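Local coordinates for acidocalcisomal pyrophosphatase (Trypanosoma cruzi, PDB 5CUV), which probably hydrolyses inorganic diphosphate to phosphate with the help of magnesium ions, at residues L206-L211 against M221-F226. Residues are numbered along the deposited sequence; the frame is centred on the assembly and turned at random.
Sequences LYVRDL and MNRYNF. With MLT (D-malate), chain C.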
ATOM      1  N   LEU A 206      -9.760 -18.556  18.867  1.00 21.08           N
ATOM      2  CA  LEU A 206     -10.624 -17.988  17.876  1.00 20.08           C
ATOM      3  C   LEU A 206     -10.397 -16.512  17.773  1.00 20.34           C
ATOM      4  O   LEU A 206     -10.145 -16.019  16.680  1.00 21.48           O
ATOM      5  CB  LEU A 206     -12.083 -18.250  18.245  1.00 19.21           C
ATOM      6  CG  LEU A 206     -13.133 -17.470  17.475  1.00 17.86           C
ATOM      7  CD1 LEU A 206     -12.919 -17.665  15.971  1.00 16.75           C
ATOM      8  CD2 LEU A 206     -14.514 -17.922  17.900  1.00 18.61           C
ATOM      9  N   TYR A 207     -10.550 -15.793  18.887  1.00 20.46           N
ATOM     10  CA  TYR A 207     -10.354 -14.345  18.896  1.00 19.71           C
ATOM     11  C   TYR A 207      -8.905 -14.157  19.205  1.00 20.33           C
ATOM     12  O   TYR A 207      -8.346 -14.881  20.024  1.00 18.42           O
ATOM     13  CB  TYR A 207     -11.152 -13.666  19.985  1.00 20.02           C
ATOM     14  CG  TYR A 207     -12.611 -13.932  19.909  1.00 23.73           C
ATOM     15  CD1 TYR A 207     -13.415 -13.209  19.065  1.00 25.02           C
ATOM     16  CD2 TYR A 207     -13.199 -14.946  20.685  1.00 26.33           C
ATOM     17  CE1 TYR A 207     -14.761 -13.468  18.979  1.00 27.44           C
ATOM     18  CE2 TYR A 207     -14.561 -15.228  20.610  1.00 26.88           C
ATOM     19  CZ  TYR A 207     -15.333 -14.476  19.750  1.00 29.04           C
ATOM     20  OH  TYR A 207     -16.695 -14.708  19.651  1.00 32.48           O
ATOM     21  N   VAL A 208      -8.287 -13.193  18.524  1.00 22.05           N
ATOM     22  CA  VAL A 208      -6.878 -12.923  18.767  1.00 23.91           C
ATOM     23  C   VAL A 208      -6.862 -11.732  19.697  1.00 26.36           C
ATOM     24  O   VAL A 208      -7.173 -10.631  19.297  1.00 27.60           O
ATOM     25  CB  VAL A 208      -6.138 -12.669  17.470  1.00 21.57           C
ATOM     26  CG1 VAL A 208      -4.659 -12.437  17.752  1.00 18.85           C
ATOM     27  CG2 VAL A 208      -6.326 -13.902  16.571  1.00 18.43           C
ATOM     28  N   ARG A 209      -6.509 -11.989  20.950  1.00 28.48           N
ATOM     29  CA  ARG A 209      -6.566 -10.970  21.956  1.00 31.58           C
ATOM     30  C   ARG A 209      -5.339 -10.374  22.578  1.00 30.96           C
ATOM     31  O   ARG A 209      -4.537 -11.067  23.126  1.00 29.98           O
ATOM     32  CB  ARG A 209      -7.458 -11.463  23.087  1.00 36.13           C
ATOM     33  CG  ARG A 209      -8.911 -11.109  22.921  1.00 42.24           C
ATOM     34  CD  ARG A 209      -9.653 -11.485  24.192  1.00 49.05           C
ATOM     35  NE  ARG A 209     -10.896 -12.202  23.906  1.00 54.61           N
ATOM     36  CZ  ARG A 209     -11.279 -13.307  24.540  1.00 56.72           C
ATOM     37  NH1 ARG A 209     -10.500 -13.816  25.505  1.00 57.23           N
ATOM     38  NH2 ARG A 209     -12.428 -13.906  24.192  1.00 57.95           N
ATOM     39  N   ASP A 210      -5.243  -9.056  22.534  1.00 31.45           N
ATOM     40  CA  ASP A 210      -4.137  -8.363  23.165  1.00 32.50           C
ATOM     41  C   ASP A 210      -4.384  -8.185  24.656  1.00 32.04           C
ATOM     42  O   ASP A 210      -5.431  -7.683  25.051  1.00 32.38           O
ATOM     43  CB  ASP A 210      -3.946  -6.999  22.536  1.00 35.41           C
ATOM     44  CG  ASP A 210      -3.429  -7.102  21.118  1.00 39.05           C
ATOM     45  OD1 ASP A 210      -2.425  -7.866  20.960  1.00 40.50           O
ATOM     46  OD2 ASP A 210      -4.008  -6.451  20.182  1.00 39.94           O
ATOM     47  N   LEU A 211      -3.409  -8.608  25.457  1.00 30.69           N
ATOM     48  CA  LEU A 211      -3.438  -8.507  26.888  1.00 28.99           C
ATOM     49  C   LEU A 211      -3.722  -7.089  27.288  1.00 27.53           C
ATOM     50  O   LEU A 211      -4.507  -6.838  28.224  1.00 27.67           O
ATOM     51  CB  LEU A 211      -2.102  -8.929  27.441  1.00 32.79           C
ATOM     52  CG  LEU A 211      -2.055  -9.248  28.947  1.00 35.84           C
ATOM     53  CD1 LEU A 211      -3.014 -10.399  29.322  1.00 34.52           C
ATOM     54  CD2 LEU A 211      -0.586  -9.601  29.297  1.00 36.56           C
HETATM   55  N   MSE A 221     -13.194  -4.414  18.138  1.00 30.30           N
HETATM   56  CA  MSE A 221     -12.331  -5.564  17.945  1.00 32.17           C
HETATM   57  C   MSE A 221     -12.731  -6.444  16.772  1.00 28.90           C
HETATM   58  O   MSE A 221     -13.868  -6.899  16.636  1.00 27.95           O
HETATM   59  CB  MSE A 221     -12.337  -6.411  19.217  1.00 41.02           C
HETATM   60  CG  MSE A 221     -11.670  -5.735  20.404  1.00 51.27           C
HETATM   61 SE   MSE A 221     -11.746  -6.740  22.036  1.00 70.97          SE
HETATM   62  CE  MSE A 221     -10.466  -8.133  21.564  1.00 61.24           C
ATOM     63  N   ASN A 222     -11.778  -6.683  15.898  1.00 25.26           N
ATOM     64  CA  ASN A 222     -12.049  -7.524  14.790  1.00 21.91           C
ATOM     65  C   ASN A 222     -10.749  -8.160  14.387  1.00 20.60           C
ATOM     66  O   ASN A 222     -10.069  -7.718  13.469  1.00 21.18           O
ATOM     67  CB  ASN A 222     -12.693  -6.757  13.637  1.00 20.36           C
ATOM     68  CG  ASN A 222     -13.297  -7.700  12.613  1.00 21.02           C
ATOM     69  OD1 ASN A 222     -13.023  -8.918  12.636  1.00 20.75           O
ATOM     70  ND2 ASN A 222     -14.110  -7.173  11.723  1.00 19.21           N
ATOM     71  N   ARG A 223     -10.436  -9.242  15.083  1.00 19.53           N
ATOM     72  CA  ARG A 223      -9.223  -9.980  14.883  1.00 18.44           C
ATOM     73  C   ARG A 223      -9.418 -11.471  15.192  1.00 18.34           C
ATOM     74  O   ARG A 223      -9.444 -11.908  16.362  1.00 18.33           O
ATOM     75  CB  ARG A 223      -8.182  -9.404  15.799  1.00 19.24           C
ATOM     76  CG  ARG A 223      -6.825  -9.728  15.341  1.00 23.01           C
ATOM     77  CD  ARG A 223      -5.991  -8.448  15.388  1.00 26.32           C
ATOM     78  NE  ARG A 223      -4.716  -8.684  14.742  1.00 26.65           N
ATOM     79  CZ  ARG A 223      -4.135  -7.814  13.935  1.00 25.93           C
ATOM     80  NH1 ARG A 223      -4.733  -6.642  13.698  1.00 21.96           N
ATOM     81  NH2 ARG A 223      -2.972  -8.153  13.352  1.00 26.55           N
ATOM     82  N   TYR A 224      -9.476 -12.282  14.147  1.00 17.38           N
ATOM     83  CA  TYR A 224      -9.714 -13.687  14.369  1.00 16.53           C
ATOM     84  C   TYR A 224      -8.666 -14.566  13.736  1.00 17.06           C
ATOM     85  O   TYR A 224      -7.997 -14.147  12.798  1.00 17.79           O
ATOM     86  CB  TYR A 224     -11.085 -14.051  13.784  1.00 15.18           C
ATOM     87  CG  TYR A 224     -12.287 -13.376  14.394  1.00 14.47           C
ATOM     88  CD1 TYR A 224     -12.619 -12.060  14.093  1.00 14.74           C
ATOM     89  CD2 TYR A 224     -13.174 -14.100  15.209  1.00 16.50           C
ATOM     90  CE1 TYR A 224     -13.800 -11.490  14.577  1.00 15.93           C
ATOM     91  CE2 TYR A 224     -14.374 -13.539  15.704  1.00 14.88           C
ATOM     92  CZ  TYR A 224     -14.677 -12.235  15.392  1.00 16.53           C
ATOM     93  OH  TYR A 224     -15.797 -11.643  15.990  1.00 18.79           O
ATOM     94  N   ASN A 225      -8.528 -15.784  14.243  1.00 16.67           N
ATOM     95  CA  ASN A 225      -7.612 -16.715  13.644  1.00 19.25           C
ATOM     96  C   ASN A 225      -8.354 -17.512  12.573  1.00 19.21           C
ATOM     97  O   ASN A 225      -9.509 -17.797  12.734  1.00 20.23           O
ATOM     98  CB  ASN A 225      -7.021 -17.657  14.692  1.00 20.76           C
ATOM     99  CG  ASN A 225      -5.806 -17.016  15.431  1.00 22.79           C
ATOM    100  OD1 ASN A 225      -5.020 -16.233  14.833  1.00 22.21           O
ATOM    101  ND2 ASN A 225      -5.652 -17.349  16.725  1.00 22.57           N
ATOM    102  N   PHE A 226      -7.689 -17.833  11.473  1.00 18.86           N
ATOM    103  CA  PHE A 226      -8.276 -18.571  10.362  1.00 17.96           C
ATOM    104  C   PHE A 226      -7.314 -19.741   9.973  1.00 18.78           C
ATOM    105  O   PHE A 226      -6.091 -19.610   9.992  1.00 18.73           O
ATOM    106  CB  PHE A 226      -8.469 -17.570   9.195  1.00 16.21           C
ATOM    107  CG  PHE A 226      -8.529 -18.201   7.831  1.00 15.07           C
ATOM    108  CD1 PHE A 226      -7.378 -18.389   7.095  1.00 14.91           C
ATOM    109  CD2 PHE A 226      -9.747 -18.603   7.278  1.00 14.80           C
ATOM    110  CE1 PHE A 226      -7.426 -18.970   5.807  1.00 14.20           C
ATOM    111  CE2 PHE A 226      -9.819 -19.186   6.001  1.00 14.61           C
ATOM    112  CZ  PHE A 226      -8.652 -19.367   5.256  1.00 14.39           C
TER
HETATM  113  C1  MLT C 501      -8.169  -5.614  16.202  1.00 57.97           C
HETATM  114  O1  MLT C 501      -7.090  -5.641  16.800  1.00 56.68           O
HETATM  115  O2  MLT C 501      -9.187  -5.965  16.784  1.00 59.21           O
HETATM  116  C2  MLT C 501      -8.240  -5.151  14.751  1.00 58.14           C
HETATM  117  O3  MLT C 501      -6.966  -4.755  14.224  1.00 57.91           O
HETATM  118  C3  MLT C 501      -9.310  -4.048  14.575  1.00 57.92           C
HETATM  119  C4  MLT C 501      -9.345  -3.529  13.130  1.00 58.74           C
HETATM  120  O4  MLT C 501      -8.578  -3.954  12.296  1.00 58.95           O
HETATM  121  O5  MLT C 501     -10.227  -2.581  12.777  1.00 58.83           O
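Leu206 O receives the backbone N-H of Asn225 at 2.9 Å and a weaker contact from the CA-H of Tyr224. Two residues further along, Val208 N donates to Arg223 O at 2.8 Å, nearly straight at 166°. The two bonds flank Tyr207 and Tyr224, the non-hydrogen-bonded pair of a single antiparallel beta bridge, tying the loop after helix 200-203 to the start of strand 224-228. With CG anti to the carbonyl carbon in both tyrosines (chi1 near -60°), their rings run side by side in the same direction, planes 44° apart, while Leu206 CD1 meets the edge of the Tyr224 ring. Tyr207 OH goes on to Asp396 of helix 388-412. On the other side of the bridge, Val208 CG2 lies against the amide of Asn225, whose ND2 is held by Pro205 O, and Val208 CB rests on Arg223 CG, 3.7 Å away. Beyond this apolar contact, Arg223 NH1 donates a bent hydrogen bond at the guanidinium edge to malate hydroxyl O3 at 3.0 Å, and Asn222 N binds carboxylate oxygen O2 at 2.8 Å. The bridge thus holds Arg223 O where the chain presents two malate donors, one main-chain, one cationic, consistent with an anionic-ligand site.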